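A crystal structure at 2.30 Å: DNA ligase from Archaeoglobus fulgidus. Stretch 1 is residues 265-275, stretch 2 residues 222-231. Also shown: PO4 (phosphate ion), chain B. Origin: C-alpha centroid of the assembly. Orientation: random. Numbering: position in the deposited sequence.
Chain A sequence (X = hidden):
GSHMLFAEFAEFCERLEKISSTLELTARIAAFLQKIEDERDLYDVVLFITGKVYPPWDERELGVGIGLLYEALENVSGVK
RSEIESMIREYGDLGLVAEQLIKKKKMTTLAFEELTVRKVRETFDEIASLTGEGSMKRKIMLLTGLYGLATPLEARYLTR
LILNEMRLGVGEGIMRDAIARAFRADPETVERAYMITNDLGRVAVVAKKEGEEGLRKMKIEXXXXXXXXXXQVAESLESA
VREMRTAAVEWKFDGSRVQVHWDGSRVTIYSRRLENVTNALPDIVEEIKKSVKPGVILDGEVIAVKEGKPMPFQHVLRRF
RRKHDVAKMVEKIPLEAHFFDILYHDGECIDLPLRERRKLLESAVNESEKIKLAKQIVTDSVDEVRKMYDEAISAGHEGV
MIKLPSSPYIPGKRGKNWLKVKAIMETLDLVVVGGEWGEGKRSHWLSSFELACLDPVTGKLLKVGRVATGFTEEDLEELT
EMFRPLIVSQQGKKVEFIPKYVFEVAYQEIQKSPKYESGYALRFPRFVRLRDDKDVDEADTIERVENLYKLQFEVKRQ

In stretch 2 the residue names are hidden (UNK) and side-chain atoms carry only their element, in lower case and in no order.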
# COMPACT_ATOMS: atom_id res chain seq x y z
N SER A 265 -14.00 -9.36 22.10
CA SER A 265 -15.17 -10.04 21.57
C SER A 265 -14.85 -10.49 20.15
O SER A 265 -15.43 -11.46 19.65
CB SER A 265 -16.37 -9.09 21.56
OG SER A 265 -16.31 -8.16 22.64
N ARG A 266 -13.94 -9.77 19.49
CA ARG A 266 -13.45 -10.12 18.16
C ARG A 266 -11.99 -9.71 17.95
O ARG A 266 -11.47 -8.82 18.63
CB ARG A 266 -14.34 -9.51 17.07
CG ARG A 266 -14.25 -8.00 16.95
CD ARG A 266 -14.66 -7.54 15.57
NE ARG A 266 -14.89 -6.10 15.55
CZ ARG A 266 -14.61 -5.30 14.52
NH1 ARG A 266 -14.08 -5.79 13.40
NH2 ARG A 266 -14.86 -4.00 14.61
N VAL A 267 -11.34 -10.37 17.00
CA VAL A 267 -9.96 -10.11 16.63
C VAL A 267 -9.95 -9.56 15.21
O VAL A 267 -10.69 -10.05 14.35
CB VAL A 267 -9.12 -11.43 16.67
CG1 VAL A 267 -7.69 -11.21 16.16
CG2 VAL A 267 -9.09 -12.02 18.08
N THR A 268 -9.15 -8.53 14.98
CA THR A 268 -8.71 -8.17 13.63
C THR A 268 -7.19 -8.24 13.53
O THR A 268 -6.47 -7.87 14.48
CB THR A 268 -9.17 -6.77 13.16
OG1 THR A 268 -8.90 -5.81 14.18
CG2 THR A 268 -10.66 -6.76 12.80
N ILE A 269 -6.70 -8.72 12.39
CA ILE A 269 -5.27 -8.80 12.12
C ILE A 269 -4.98 -8.05 10.83
O ILE A 269 -5.59 -8.30 9.79
CB ILE A 269 -4.78 -10.27 12.01
CG1 ILE A 269 -5.16 -11.08 13.26
CG2 ILE A 269 -3.25 -10.33 11.76
CD1 ILE A 269 -4.89 -12.57 13.15
N TYR A 270 -4.04 -7.11 10.91
CA TYR A 270 -3.58 -6.36 9.75
C TYR A 270 -2.14 -6.72 9.40
O TYR A 270 -1.31 -6.95 10.28
CB TYR A 270 -3.69 -4.85 10.01
CG TYR A 270 -5.11 -4.41 10.22
CD1 TYR A 270 -5.95 -4.18 9.13
CD2 TYR A 270 -5.63 -4.23 11.50
CE1 TYR A 270 -7.27 -3.78 9.31
CE2 TYR A 270 -6.94 -3.83 11.70
CZ TYR A 270 -7.76 -3.60 10.59
OH TYR A 270 -9.06 -3.20 10.77
N SER A 271 -1.86 -6.79 8.11
CA SER A 271 -0.52 -7.08 7.63
C SER A 271 0.36 -5.81 7.63
O SER A 271 -0.06 -4.75 8.09
CB SER A 271 -0.60 -7.69 6.23
OG SER A 271 -1.10 -6.74 5.30
N ARG A 272 1.58 -5.95 7.13
CA ARG A 272 2.56 -4.85 7.05
C ARG A 272 2.00 -3.67 6.27
O ARG A 272 2.22 -2.52 6.65
CB ARG A 272 3.89 -5.38 6.46
CG ARG A 272 4.89 -4.41 5.82
CD ARG A 272 5.61 -3.46 6.78
NE ARG A 272 5.05 -2.14 6.57
CZ ARG A 272 5.64 -1.12 5.96
NH1 ARG A 272 6.89 -1.18 5.52
NH2 ARG A 272 4.96 0.00 5.84
N ARG A 273 1.26 -3.96 5.20
CA ARG A 273 0.65 -2.91 4.36
C ARG A 273 -0.80 -2.65 4.78
O ARG A 273 -1.57 -1.99 4.07
CB ARG A 273 0.71 -3.26 2.86
CG ARG A 273 1.86 -4.16 2.36
CD ARG A 273 3.29 -3.79 2.80
NE ARG A 273 3.76 -2.46 2.43
CZ ARG A 273 5.05 -2.10 2.35
NH1 ARG A 273 6.01 -2.98 2.60
NH2 ARG A 273 5.38 -0.86 2.02
N LEU A 274 -1.14 -3.19 5.95
CA LEU A 274 -2.44 -3.03 6.58
C LEU A 274 -3.61 -3.58 5.76
O LEU A 274 -4.66 -2.97 5.70
CB LEU A 274 -2.69 -1.57 7.01
CG LEU A 274 -1.65 -0.90 7.92
CD1 LEU A 274 -2.05 0.54 8.17
CD2 LEU A 274 -1.48 -1.64 9.24
N GLU A 275 -3.40 -4.74 5.13
CA GLU A 275 -4.51 -5.52 4.59
C GLU A 275 -5.12 -6.28 5.75
O GLU A 275 -4.39 -6.81 6.60
CB GLU A 275 -4.02 -6.53 3.53
CG GLU A 275 -5.13 -7.30 2.81
CD GLU A 275 -4.69 -8.67 2.25
OE1 GLU A 275 -3.46 -8.94 2.16
OE2 GLU A 275 -5.58 -9.49 1.89
N UNK A 222 -9.26 0.44 18.89
CA UNK A 222 -9.14 -0.97 18.53
C UNK A 222 -9.92 -1.28 17.25
O UNK A 222 -11.08 -0.85 17.08
c UNK A 222 -9.53 -1.93 19.68
c UNK A 222 -8.94 -2.61 22.09
c UNK A 222 -9.38 -3.39 19.24
c UNK A 222 -8.65 -1.69 20.90
N UNK A 223 -9.26 -2.03 16.37
CA UNK A 223 -9.77 -2.45 15.06
C UNK A 223 -9.57 -1.39 13.97
O UNK A 223 -9.87 -1.63 12.80
c UNK A 223 -11.37 -4.13 16.12
c UNK A 223 -11.22 -3.00 15.15
c UNK A 223 -10.82 -5.37 16.13
c UNK A 223 -12.06 -5.19 17.93
n UNK A 223 -12.13 -4.05 17.26
n UNK A 223 -11.27 -6.01 17.26
N UNK A 224 -9.04 -0.23 14.35
CA UNK A 224 -8.54 0.73 13.35
C UNK A 224 -7.01 0.70 13.34
O UNK A 224 -6.37 1.04 14.34
c UNK A 224 -10.63 2.13 13.18
c UNK A 224 -11.40 3.34 13.61
c UNK A 224 -9.13 2.16 13.54
c UNK A 224 -8.39 3.18 12.66
N UNK A 225 -6.43 0.27 12.21
CA UNK A 225 -5.00 0.01 12.13
C UNK A 225 -4.19 1.28 12.26
O UNK A 225 -4.59 2.34 11.78
c UNK A 225 -4.82 -0.59 10.73
c UNK A 225 -5.96 -0.03 9.95
c UNK A 225 -7.10 0.02 10.92
N UNK A 226 -3.05 1.15 12.93
CA UNK A 226 -2.09 2.22 13.01
C UNK A 226 -0.84 1.87 12.20
O UNK A 226 -0.42 0.71 12.13
c UNK A 226 -2.71 1.95 15.50
c UNK A 226 -1.85 2.72 14.48
c UNK A 226 -0.36 2.78 14.87
N UNK A 227 -0.29 2.88 11.53
CA UNK A 227 0.88 2.70 10.69
C UNK A 227 2.03 2.22 11.57
O UNK A 227 2.33 2.83 12.59
c UNK A 227 0.82 5.00 5.80
n UNK A 227 0.31 6.03 5.14
c UNK A 227 1.78 3.81 8.63
n UNK A 227 1.95 4.45 5.38
c UNK A 227 0.68 3.41 7.67
n UNK A 227 0.20 4.54 6.88
c UNK A 227 1.25 4.00 10.00
N UNK A 228 2.64 1.11 11.18
CA UNK A 228 3.69 0.52 12.00
C UNK A 228 4.94 1.39 12.07
O UNK A 228 5.30 2.07 11.10
c UNK A 228 2.89 -1.86 11.58
s UNK A 228 3.19 -3.20 10.45
c UNK A 228 4.04 -0.88 11.49
c UNK A 228 1.83 -4.30 10.86
N UNK A 229 5.60 1.37 13.22
CA UNK A 229 6.92 2.00 13.35
C UNK A 229 7.92 1.17 12.56
O UNK A 229 7.92 -0.05 12.63
c UNK A 229 10.42 4.05 16.76
c UNK A 229 7.33 2.09 14.82
s UNK A 229 8.91 3.09 16.80
c UNK A 229 8.66 2.79 15.05
N UNK A 230 8.78 1.84 11.79
CA UNK A 230 9.72 1.15 10.91
C UNK A 230 11.17 1.34 11.34
O UNK A 230 11.51 2.37 11.92
c UNK A 230 8.15 2.10 7.43
c UNK A 230 9.53 1.63 9.47
c UNK A 230 7.69 0.04 8.78
c UNK A 230 8.14 1.50 8.83
N UNK A 231 12.02 0.36 11.02
CA UNK A 231 13.44 0.43 11.35
C UNK A 231 14.34 0.74 10.15
O UNK A 231 14.03 0.36 9.01
c UNK A 231 13.88 -0.86 12.01
P PO4 B . 10.10 -2.68 6.01
O1 PO4 B . 8.97 -3.41 6.71
O2 PO4 B . 11.02 -2.15 7.08
O3 PO4 B . 10.88 -3.63 5.12
O4 PO4 B . 9.53 -1.56 5.19
O HOH W 1 2.19 -0.15 8.30

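Position 222 carries four side-chain carbons, forked at the first, with one arm two carbons long. They touch nothing on stretch 1. A fork at CB with unequal arms makes this Ile222.

Position 223 has one carbon followed by a five-membered ring of three carbons and two nitrogens. The ring lies flat against the guanidinium of Arg266, centres 3.9 Å apart and planes at 16°. An imidazole fits, so this is His223. His223 NE2 donates a hydrogen bond to Arg266 O at 3.1 Å. His223 O accepts one from Tyr270 OH at 2.7 Å. The ring edge faces Thr268, where the model is too tight to interpret.

Position 224 again shows four carbons, forked at the first, with one two-carbon arm. CA-to-CB points away from stretch 1, and the side chain makes no contact there. This is Ile224.

Position 225 has three carbons that close a ring onto the backbone N. The ring lies over one face of the Tyr270 ring and also meets Leu274. Only proline closes such a ring, so the residue is Pro225. Pro225 CB is 3.8 Å from the Tyr270 ring centroid and 11° off the normal. Pro225 CD is 3.7 Å from Tyr270 CZ. Pro225 CB also meets Leu274 CD2 at 3.8 Å, so the proline packs against both side chains.

Position 226 has one carbon carrying two more, three in all. CA-to-CB points away, and the side chain stays clear of stretch 1. This is Val226. Val226 O is 3.9 Å from Leu274 CD2.

Position 227 has three carbons, a nitrogen, then a carbon carrying two more nitrogens. The carbon part of the chain comes near Leu274. That is a guanidinium on a three-carbon chain, hence Arg227. Arg227 CD lies 4.0 Å from Leu274 CD1, an aliphatic contact. Its NE is hydrogen-bonded elsewhere in the structure.

Position 228 has an unbranched chain of two carbons, a sulfur and a carbon. CA-to-CB points toward stretch 1, and the end of the chain reaches the turn. This is Met228. Met228 CE lies 3.4 Å from Ser271 O, and Met228 SD is 3.8 Å from Arg272 CA. A water accepts from Met228 N at 3.2 Å and donates to Arg272 O at 2.9 Å, linking the backbones.

Position 229 has the same unbranched pattern of two carbons, sulfur and carbon. It is out of reach of stretch 1. This is Met229.

Position 230 has four carbons, forked at the second. One branch end lies over a face of the Arg272 guanidinium. This is Leu230, with Leu230 CD2 3.6 Å from Arg272 NH1. Arg272 NH1 also makes a weak hydrogen bond to phosphate O1 at 3.3 Å.

Position 231 has a single side-chain carbon and no contact with stretch 1. It is Ala231.

The contact combines a few polar anchors with apolar packing. His223 is held through both its ring and its backbone. Pro225 fits against Tyr270 and Leu274. Met228 packs at the type I turn from Ser271 to Leu274, where the water adds a bridge. Together the two sides bury 659 Å².

Stretch 2 222-231: IHIPVRMMLA
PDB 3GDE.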